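Local coordinates for protein ribose 5-phosphate isomerase RpiB (Thermoanaerobacter tengcongensis, PDB 4EGS) that probably removes phosphate from phosphotyrosine through its low molecular weight phosphatase domain, the N-terminal piece of a longer protein that also carries an RpiB-type sugar isomerase family region, at residues I54-S59 / W66-A71; S48-G53 / S83-V88; R125-Q130 / D136-I141. All coordinates share one frame; numbering follows the deposited sequence.

All three contacts are largely buried, with Asn56, Glu67 and Val128 partly open to solvent; contacts 1 and 3 pack helices on the sheet of the phosphatase domain, and contact 2 joins two helices. Contacts 1 and 2 share helix 47-61. Contact 1 lays its later turns against edge strand 67-72, while contact 2 joins its first turns to helix 83-93. The two touch where Ser70 OG meets Glu52 OE2, 2.7 Å away, a probable hydrogen bond. Contact 3 lies farther from the chain centre, packing helix 121-130 on strand 138-140 at the other edge of the same parallel sheet. Contact 1 mixes polar bonds with apolar packing; contacts 2 and 3 are held across their segments by apolar side chains.

Contact 1 (I54-S59 / W66-A71)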
loop_
_atom_site.group_PDB
_atom_site.type_symbol
_atom_site.label_atom_id
_atom_site.label_comp_id
_atom_site.label_asym_id
_atom_site.label_seq_id
_atom_site.Cartn_x
_atom_site.Cartn_y
_atom_site.Cartn_z
ATOM N N ILE A 54 -9.339 2.677 -14.553
ATOM C CA ILE A 54 -8.842 3.984 -14.133
ATOM C C ILE A 54 -7.935 3.904 -12.902
ATOM O O ILE A 54 -7.111 4.790 -12.681
ATOM C CB ILE A 54 -9.985 5.013 -13.915
ATOM C CG1 ILE A 54 -10.330 5.164 -12.430
ATOM C CG2 ILE A 54 -11.209 4.638 -14.739
ATOM C CD1 ILE A 54 -11.255 4.097 -11.904
ATOM N N PHE A 55 -8.083 2.844 -12.109
ATOM C CA PHE A 55 -7.198 2.626 -10.968
ATOM C C PHE A 55 -5.769 2.464 -11.457
ATOM O O PHE A 55 -4.858 3.131 -10.970
ATOM C CB PHE A 55 -7.613 1.391 -10.164
ATOM C CG PHE A 55 -6.667 1.051 -9.038
ATOM C CD1 PHE A 55 -6.840 1.600 -7.779
ATOM C CD2 PHE A 55 -5.606 0.180 -9.241
ATOM C CE1 PHE A 55 -5.975 1.288 -6.745
ATOM C CE2 PHE A 55 -4.738 -0.134 -8.214
ATOM C CZ PHE A 55 -4.923 0.421 -6.964
ATOM N N ASN A 56 -5.583 1.562 -12.416
ATOM C CA ASN A 56 -4.273 1.341 -13.013
ATOM C C ASN A 56 -3.736 2.609 -13.655
ATOM O O ASN A 56 -2.579 2.965 -13.451
ATOM C CB ASN A 56 -4.322 0.200 -14.033
ATOM C CG ASN A 56 -4.480 -1.158 -13.378
ATOM O OD1 ASN A 56 -4.074 -1.357 -12.232
ATOM N ND2 ASN A 56 -5.067 -2.104 -14.104
ATOM N N ALA A 57 -4.586 3.296 -14.414
ATOM C CA ALA A 57 -4.208 4.554 -15.053
ATOM C C ALA A 57 -3.738 5.585 -14.029
ATOM O O ALA A 57 -2.839 6.378 -14.301
ATOM C CB ALA A 57 -5.365 5.105 -15.871
ATOM N N LYS A 58 -4.355 5.569 -12.850
ATOM C CA LYS A 58 -3.908 6.411 -11.748
ATOM C C LYS A 58 -2.671 5.798 -11.102
ATOM O O LYS A 58 -1.737 6.505 -10.730
ATOM C CB LYS A 58 -5.014 6.581 -10.704
ATOM C CG LYS A 58 -6.194 7.431 -11.150
ATOM C CD LYS A 58 -7.186 7.609 -10.011
ATOM C CE LYS A 58 -8.513 8.179 -10.492
ATOM N NZ LYS A 58 -8.388 9.578 -10.985
ATOM N N SER A 59 -2.672 4.474 -10.979
ATOM C CA SER A 59 -1.531 3.752 -10.428
ATOM C C SER A 59 -0.341 3.782 -11.383
ATOM O O SER A 59 0.788 3.497 -10.986
ATOM C CB SER A 59 -1.910 2.304 -10.115
ATOM O OG SER A 59 -0.767 1.545 -9.763
ATOM N N TRP A 66 0.857 -0.993 -6.960
ATOM C CA TRP A 66 -0.460 -1.610 -6.847
ATOM C C TRP A 66 -1.014 -1.935 -8.230
ATOM O O TRP A 66 -0.779 -1.201 -9.190
ATOM C CB TRP A 66 -1.433 -0.692 -6.103
ATOM C CG TRP A 66 -1.299 -0.729 -4.609
ATOM C CD1 TRP A 66 -0.522 0.083 -3.834
ATOM C CD2 TRP A 66 -1.970 -1.620 -3.710
ATOM N NE1 TRP A 66 -0.666 -0.250 -2.508
ATOM C CE2 TRP A 66 -1.549 -1.291 -2.405
ATOM C CE3 TRP A 66 -2.883 -2.665 -3.882
ATOM C CZ2 TRP A 66 -2.010 -1.973 -1.280
ATOM C CZ3 TRP A 66 -3.341 -3.337 -2.763
ATOM C CH2 TRP A 66 -2.902 -2.989 -1.478
ATOM N N GLU A 67 -1.747 -3.038 -8.330
ATOM C CA GLU A 67 -2.383 -3.413 -9.586
ATOM C C GLU A 67 -3.826 -3.834 -9.344
ATOM O O GLU A 67 -4.174 -4.298 -8.257
ATOM C CB GLU A 67 -1.610 -4.537 -10.276
ATOM C CG GLU A 67 -1.834 -5.912 -9.670
ATOM C CD GLU A 67 -0.928 -6.964 -10.274
ATOM O OE1 GLU A 67 -1.379 -8.118 -10.437
ATOM O OE2 GLU A 67 0.239 -6.638 -10.579
ATOM N N ALA A 68 -4.662 -3.669 -10.362
ATOM C CA ALA A 68 -6.082 -3.968 -10.240
ATOM C C ALA A 68 -6.496 -5.135 -11.124
ATOM O O ALA A 68 -6.013 -5.281 -12.248
ATOM C CB ALA A 68 -6.908 -2.739 -10.576
ATOM N N LYS A 69 -7.395 -5.963 -10.605
ATOM C CA LYS A 69 -7.996 -7.031 -11.389
ATOM C C LYS A 69 -9.501 -7.059 -11.144
ATOM O O LYS A 69 -9.987 -6.507 -10.157
ATOM C CB LYS A 69 -7.361 -8.382 -11.052
ATOM C CG LYS A 69 -6.811 -9.141 -12.260
ATOM C CD LYS A 69 -7.923 -9.752 -13.114
ATOM C CE LYS A 69 -8.230 -8.912 -14.351
ATOM N NZ LYS A 69 -9.462 -9.380 -15.052
ATOM N N SER A 70 -10.237 -7.696 -12.049
ATOM C CA SER A 70 -11.692 -7.712 -11.977
ATOM C C SER A 70 -12.260 -9.125 -12.026
ATOM O O SER A 70 -11.586 -10.061 -12.455
ATOM C CB SER A 70 -12.287 -6.886 -13.115
ATOM O OG SER A 70 -11.930 -5.523 -13.002
ATOM N N ALA A 71 -13.507 -9.259 -11.585
ATOM C CA ALA A 71 -14.230 -10.526 -11.631
ATOM C C ALA A 71 -15.711 -10.286 -11.359
ATOM O O ALA A 71 -16.086 -9.261 -10.791
ATOM C CB ALA A 71 -13.658 -11.508 -10.619
#
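Ser59 OG donates a hydrogen bond to Trp66 O over 2.8 Å, approaching 28° out of the carbonyl plane. This bond ties the helix to the residue just before the strand. The serine gets there with OG anti to the backbone N (chi1 172°). One turn back, Asn56 OD1 accepts Ala68 N at 3.0 Å. The donor lies in the amide carbonyl plane on a lone pair, although the N-H is bent to 137°. Two side-chain groups of the helix thus hold backbone atoms of 66-71, one as donor and one as acceptor. Next to these bonds the Phe55 ring reaches across: CD2 is 3.5 Å from Ala68 CB, and CZ is 3.8 Å from Trp66 CB, which lies at the ring edge near its plane. The tryptophan touches through CB, and the indole is turned off from the helix. Helix and strand run nearly antiparallel, with segment axes 7.6 Å apart. They belong to the beta-alpha-beta unit 36-41, 47-61, 67-72, where Ala68 and Phe55 also rest on Val37 of the adjacent inner strand 36-41, and helix 159-179 packs on Phe55 through Ile177.

Contact 2 (S48-G53 / S83-V88); sequences SPMAEG and SEAVEV
The two helical segments come nearest at Met50 and Ala85, whose CA atoms lie 6.7 Å apart, and little more than one long side chain bridges them. Met50 does the reaching. Its CG is anti to the carbonyl carbon (chi1 -75°) and the next torsion is extended, which carries the sulfur out to the second helix. There SD sits 3.6 Å from Ala85 CB, with CG of the same methionine 3.7 Å from that methyl, so the alanine meets the middle of the chain and not its end. The chain then bends at the last torsion (70°), bringing the terminal methyl up to the next turn of helix 83-93, where CE comes 3.9 Å from Val88 CG1. The methionine and valine side chains cross at about a right angle. The small alanine lets the thioether lie close to the helix backbone, with SD 4.1 Å from Ala85 CA. Replacing Met50 by alanine is likely to open a gap between the helices and deprive both Ala85 and Val88 of an apolar partner from helix 47-61. Met50 is also close to the catalytic region, its side chain about 6 Å from that of Arg47, a predicted active-site residue. Thr165 and Ala166 of helix 159-179 touch Met50 as well, which places the methionine where helices 47-61, 83-93 and 159-179 converge.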
loop_
_atom_site.group_PDB
_atom_site.type_symbol
_atom_site.label_atom_id
_atom_site.label_comp_id
_atom_site.label_asym_id
_atom_site.label_seq_id
_atom_site.Cartn_x
_atom_site.Cartn_y
_atom_site.Cartn_z
ATOM N N SER A 48 -16.624 -3.039 -12.638
ATOM C CA SER A 48 -15.333 -3.661 -12.335
ATOM C C SER A 48 -14.252 -3.440 -13.402
ATOM O O SER A 48 -13.113 -3.136 -13.054
ATOM C CB SER A 48 -15.488 -5.152 -12.008
ATOM O OG SER A 48 -15.948 -5.335 -10.682
ATOM N N PRO A 49 -14.593 -3.596 -14.697
ATOM C CA PRO A 49 -13.571 -3.254 -15.693
ATOM C C PRO A 49 -13.220 -1.769 -15.656
ATOM O O PRO A 49 -12.066 -1.408 -15.884
ATOM C CB PRO A 49 -14.249 -3.597 -17.023
ATOM C CG PRO A 49 -15.269 -4.617 -16.675
ATOM C CD PRO A 49 -15.773 -4.224 -15.322
ATOM N N MET A 50 -14.208 -0.928 -15.368
ATOM C CA MET A 50 -13.991 0.512 -15.263
ATOM C C MET A 50 -13.173 0.856 -14.025
ATOM O O MET A 50 -12.202 1.608 -14.103
ATOM C CB MET A 50 -15.325 1.266 -15.240
ATOM C CG MET A 50 -16.019 1.347 -16.593
ATOM S SD MET A 50 -17.731 1.916 -16.488
ATOM C CE MET A 50 -17.503 3.634 -16.053
ATOM N N ALA A 51 -13.574 0.301 -12.885
ATOM C CA ALA A 51 -12.861 0.516 -11.632
ATOM C C ALA A 51 -11.416 0.042 -11.745
ATOM O O ALA A 51 -10.499 0.697 -11.252
ATOM C CB ALA A 51 -13.566 -0.197 -10.490
ATOM N N GLU A 52 -11.223 -1.096 -12.401
ATOM C CA GLU A 52 -9.891 -1.633 -12.641
ATOM C C GLU A 52 -9.110 -0.743 -13.600
ATOM O O GLU A 52 -7.920 -0.496 -13.407
ATOM C CB GLU A 52 -9.987 -3.042 -13.221
ATOM C CG GLU A 52 -8.674 -3.609 -13.722
ATOM C CD GLU A 52 -8.869 -4.834 -14.589
ATOM O OE1 GLU A 52 -7.857 -5.420 -15.030
ATOM O OE2 GLU A 52 -10.036 -5.208 -14.835
ATOM N N GLY A 53 -9.797 -0.262 -14.632
ATOM C CA GLY A 53 -9.175 0.531 -15.676
ATOM C C GLY A 53 -8.547 1.827 -15.199
ATOM O O GLY A 53 -7.357 2.058 -15.413
ATOM N N SER A 83 -19.511 -1.479 -24.478
ATOM C CA SER A 83 -18.998 -0.471 -25.395
ATOM C C SER A 83 -19.146 0.938 -24.830
ATOM O O SER A 83 -18.336 1.816 -25.123
ATOM C CB SER A 83 -19.697 -0.576 -26.751
ATOM O OG SER A 83 -21.100 -0.430 -26.616
ATOM N N GLU A 84 -20.181 1.149 -24.022
ATOM C CA GLU A 84 -20.370 2.432 -23.357
ATOM C C GLU A 84 -19.258 2.674 -22.346
ATOM O O GLU A 84 -18.671 3.754 -22.303
ATOM C CB GLU A 84 -21.730 2.499 -22.661
ATOM C CG GLU A 84 -22.911 2.724 -23.589
ATOM C CD GLU A 84 -23.463 1.435 -24.163
ATOM O OE1 GLU A 84 -24.401 1.504 -24.984
ATOM O OE2 GLU A 84 -22.965 0.353 -23.788
ATOM N N ALA A 85 -18.976 1.659 -21.533
ATOM C CA ALA A 85 -17.895 1.729 -20.558
ATOM C C ALA A 85 -16.565 1.963 -21.259
ATOM O O ALA A 85 -15.727 2.732 -20.790
ATOM C CB ALA A 85 -17.840 0.452 -19.739
ATOM N N VAL A 86 -16.385 1.299 -22.396
ATOM C CA VAL A 86 -15.162 1.424 -23.177
ATOM C C VAL A 86 -15.027 2.819 -23.793
ATOM O O VAL A 86 -13.919 3.336 -23.921
ATOM C CB VAL A 86 -15.063 0.315 -24.259
ATOM C CG1 VAL A 86 -14.960 0.902 -25.657
ATOM C CG2 VAL A 86 -13.881 -0.596 -23.979
ATOM N N GLU A 87 -16.153 3.433 -24.152
ATOM C CA GLU A 87 -16.114 4.755 -24.772
ATOM C C GLU A 87 -16.131 5.882 -23.741
ATOM O O GLU A 87 -15.517 6.924 -23.953
ATOM C CB GLU A 87 -17.236 4.935 -25.804
ATOM C CG GLU A 87 -18.638 5.059 -25.229
ATOM C CD GLU A 87 -19.673 5.369 -26.295
ATOM O OE1 GLU A 87 -19.460 6.324 -27.072
ATOM O OE2 GLU A 87 -20.696 4.655 -26.363
ATOM N N VAL A 88 -16.821 5.671 -22.624
ATOM C CA VAL A 88 -16.859 6.688 -21.578
ATOM C C VAL A 88 -15.502 6.796 -20.885
ATOM O O VAL A 88 -15.121 7.860 -20.407
ATOM C CB VAL A 88 -17.985 6.436 -20.541
ATOM C CG1 VAL A 88 -17.661 5.247 -19.653
ATOM C CG2 VAL A 88 -18.208 7.674 -19.698
#

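Contact 3 (R125-Q130 / D136-I141); sequences RSLVSQ and DKIFTI
Ile138 lays both of its branches against Val128, and the two side chains slant across one another. CG2 of the isoleucine stands 3.6 Å from Val128 CG1, while CD1, at the end of the other branch, is 3.7 Å from the same methyl. Even Ile138 CB lies within 3.8 Å of it, so a single valine methyl fits against the fork of the isoleucine. The torsions of Ile138 explain the reach: CG1 is anti to the carbonyl carbon (chi1 -59°) and CD1 continues in an extended line (chi2 177°), bringing it also to Leu127. There it meets the base of the leucine side chain, with CD1 3.8 Å from Leu127 CB. Two consecutive helix residues therefore receive one strand residue, and no hydrogen bond joins the segments. The backbones stay well apart, the CA atoms of Val128 and Ile138 being 7.1 Å from each other. This is apolar helix-on-sheet packing: Ile138 turns toward the helix, whereas the neighbouring Phe139 points away from it and packs on Leu115 and Leu117. The contact closes the beta-alpha-beta unit formed by strand 115-118, helix 121-130 and strand 138-140. Backbone hydrogen bonds between Phe139 and both Val116 and Ala118 join the last strand to the sheet, and the Leu127 side chain also touches Val40 of strand 36-41.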
loop_
_atom_site.group_PDB
_atom_site.type_symbol
_atom_site.label_atom_id
_atom_site.label_comp_id
_atom_site.label_asym_id
_atom_site.label_seq_id
_atom_site.Cartn_x
_atom_site.Cartn_y
_atom_site.Cartn_z
ATOM N N ARG A 125 -21.654 -9.410 0.204
ATOM C CA ARG A 125 -22.347 -10.445 0.964
ATOM C C ARG A 125 -22.238 -11.818 0.309
ATOM O O ARG A 125 -21.982 -12.816 0.985
ATOM C CB ARG A 125 -23.820 -10.086 1.172
ATOM C CG ARG A 125 -24.630 -11.235 1.748
ATOM C CD ARG A 125 -25.958 -10.784 2.321
ATOM N NE ARG A 125 -26.539 -11.829 3.158
ATOM C CZ ARG A 125 -26.254 -11.998 4.445
ATOM N NH1 ARG A 125 -25.398 -11.186 5.050
ATOM N NH2 ARG A 125 -26.826 -12.980 5.130
ATOM N N SER A 126 -22.438 -11.861 -1.005
ATOM C CA SER A 126 -22.336 -13.102 -1.765
ATOM C C SER A 126 -20.985 -13.773 -1.548
ATOM O O SER A 126 -20.904 -14.989 -1.374
ATOM C CB SER A 126 -22.551 -12.833 -3.254
ATOM O OG SER A 126 -22.319 -14.003 -4.020
ATOM N N LEU A 127 -19.929 -12.966 -1.549
ATOM C CA LEU A 127 -18.577 -13.468 -1.345
ATOM C C LEU A 127 -18.360 -13.978 0.081
ATOM O O LEU A 127 -17.929 -15.114 0.274
ATOM C CB LEU A 127 -17.548 -12.389 -1.696
ATOM C CG LEU A 127 -17.442 -12.010 -3.176
ATOM C CD1 LEU A 127 -16.654 -10.721 -3.352
ATOM C CD2 LEU A 127 -16.807 -13.136 -3.979
ATOM N N VAL A 128 -18.668 -13.147 1.074
ATOM C CA VAL A 128 -18.410 -13.502 2.472
ATOM C C VAL A 128 -19.232 -14.689 2.982
ATOM O O VAL A 128 -18.772 -15.441 3.843
ATOM C CB VAL A 128 -18.579 -12.295 3.431
ATOM C CG1 VAL A 128 -17.544 -11.227 3.127
ATOM C CG2 VAL A 128 -19.982 -11.721 3.341
ATOM N N SER A 129 -20.439 -14.854 2.453
ATOM C CA SER A 129 -21.285 -15.981 2.832
ATOM C C SER A 129 -20.673 -17.278 2.321
ATOM O O SER A 129 -20.620 -18.280 3.034
ATOM C CB SER A 129 -22.699 -15.811 2.275
ATOM O OG SER A 129 -22.702 -15.852 0.858
ATOM N N GLN A 130 -20.202 -17.241 1.080
ATOM C CA GLN A 130 -19.596 -18.403 0.450
ATOM C C GLN A 130 -18.133 -18.577 0.853
ATOM O O GLN A 130 -17.664 -19.698 1.050
ATOM C CB GLN A 130 -19.718 -18.285 -1.071
ATOM C CG GLN A 130 -18.683 -19.076 -1.838
ATOM C CD GLN A 130 -19.276 -19.810 -3.016
ATOM O OE1 GLN A 130 -19.540 -19.221 -4.064
ATOM N NE2 GLN A 130 -19.489 -21.108 -2.850
ATOM N N ASP A 136 -11.921 -11.334 5.691
ATOM C CA ASP A 136 -11.061 -10.341 6.328
ATOM C C ASP A 136 -10.571 -9.299 5.327
ATOM O O ASP A 136 -10.299 -8.155 5.691
ATOM C CB ASP A 136 -9.870 -11.018 7.010
ATOM C CG ASP A 136 -9.048 -10.051 7.842
ATOM O OD1 ASP A 136 -7.802 -10.145 7.812
ATOM O OD2 ASP A 136 -9.649 -9.198 8.530
ATOM N N LYS A 137 -10.462 -9.699 4.064
ATOM C CA LYS A 137 -10.011 -8.792 3.015
ATOM C C LYS A 137 -11.144 -8.389 2.073
ATOM O O LYS A 137 -10.919 -7.699 1.080
ATOM C CB LYS A 137 -8.843 -9.402 2.232
ATOM C CG LYS A 137 -9.088 -10.813 1.718
ATOM C CD LYS A 137 -7.821 -11.399 1.111
ATOM C CE LYS A 137 -8.022 -12.837 0.669
ATOM N NZ LYS A 137 -6.775 -13.414 0.092
ATOM N N ILE A 138 -12.364 -8.812 2.396
ATOM C CA ILE A 138 -13.530 -8.466 1.591
ATOM C C ILE A 138 -14.260 -7.248 2.145
ATOM O O ILE A 138 -14.736 -7.260 3.280
ATOM C CB ILE A 138 -14.536 -9.631 1.499
ATOM C CG1 ILE A 138 -13.878 -10.863 0.880
ATOM C CG2 ILE A 138 -15.753 -9.213 0.688
ATOM C CD1 ILE A 138 -14.782 -12.074 0.822
ATOM N N PHE A 139 -14.346 -6.197 1.337
ATOM C CA PHE A 139 -15.075 -4.995 1.719
ATOM C C PHE A 139 -15.800 -4.412 0.512
ATOM O O PHE A 139 -15.549 -4.813 -0.624
ATOM C CB PHE A 139 -14.127 -3.949 2.313
ATOM C CG PHE A 139 -13.333 -4.447 3.485
ATOM C CD1 PHE A 139 -12.008 -4.823 3.332
ATOM C CD2 PHE A 139 -13.911 -4.546 4.741
ATOM C CE1 PHE A 139 -11.273 -5.283 4.410
ATOM C CE2 PHE A 139 -13.181 -5.006 5.823
ATOM C CZ PHE A 139 -11.862 -5.375 5.657
ATOM N N THR A 140 -16.701 -3.470 0.768
ATOM C CA THR A 140 -17.399 -2.769 -0.302
ATOM C C THR A 140 -16.593 -1.533 -0.703
ATOM O O THR A 140 -15.860 -0.972 0.112
ATOM C CB THR A 140 -18.861 -2.421 0.102
ATOM O OG1 THR A 140 -19.776 -3.103 -0.765
ATOM C CG2 THR A 140 -19.130 -0.922 0.042
ATOM N N ILE A 141 -16.709 -1.136 -1.967
ATOM C CA ILE A 141 -15.931 -0.028 -2.515
ATOM C C ILE A 141 -16.133 1.289 -1.751
ATOM O O ILE A 141 -15.220 2.110 -1.667
ATOM C CB ILE A 141 -16.231 0.171 -4.024
ATOM C CG1 ILE A 141 -15.210 1.113 -4.669
ATOM C CG2 ILE A 141 -17.658 0.653 -4.242
ATOM C CD1 ILE A 141 -13.982 0.406 -5.199
#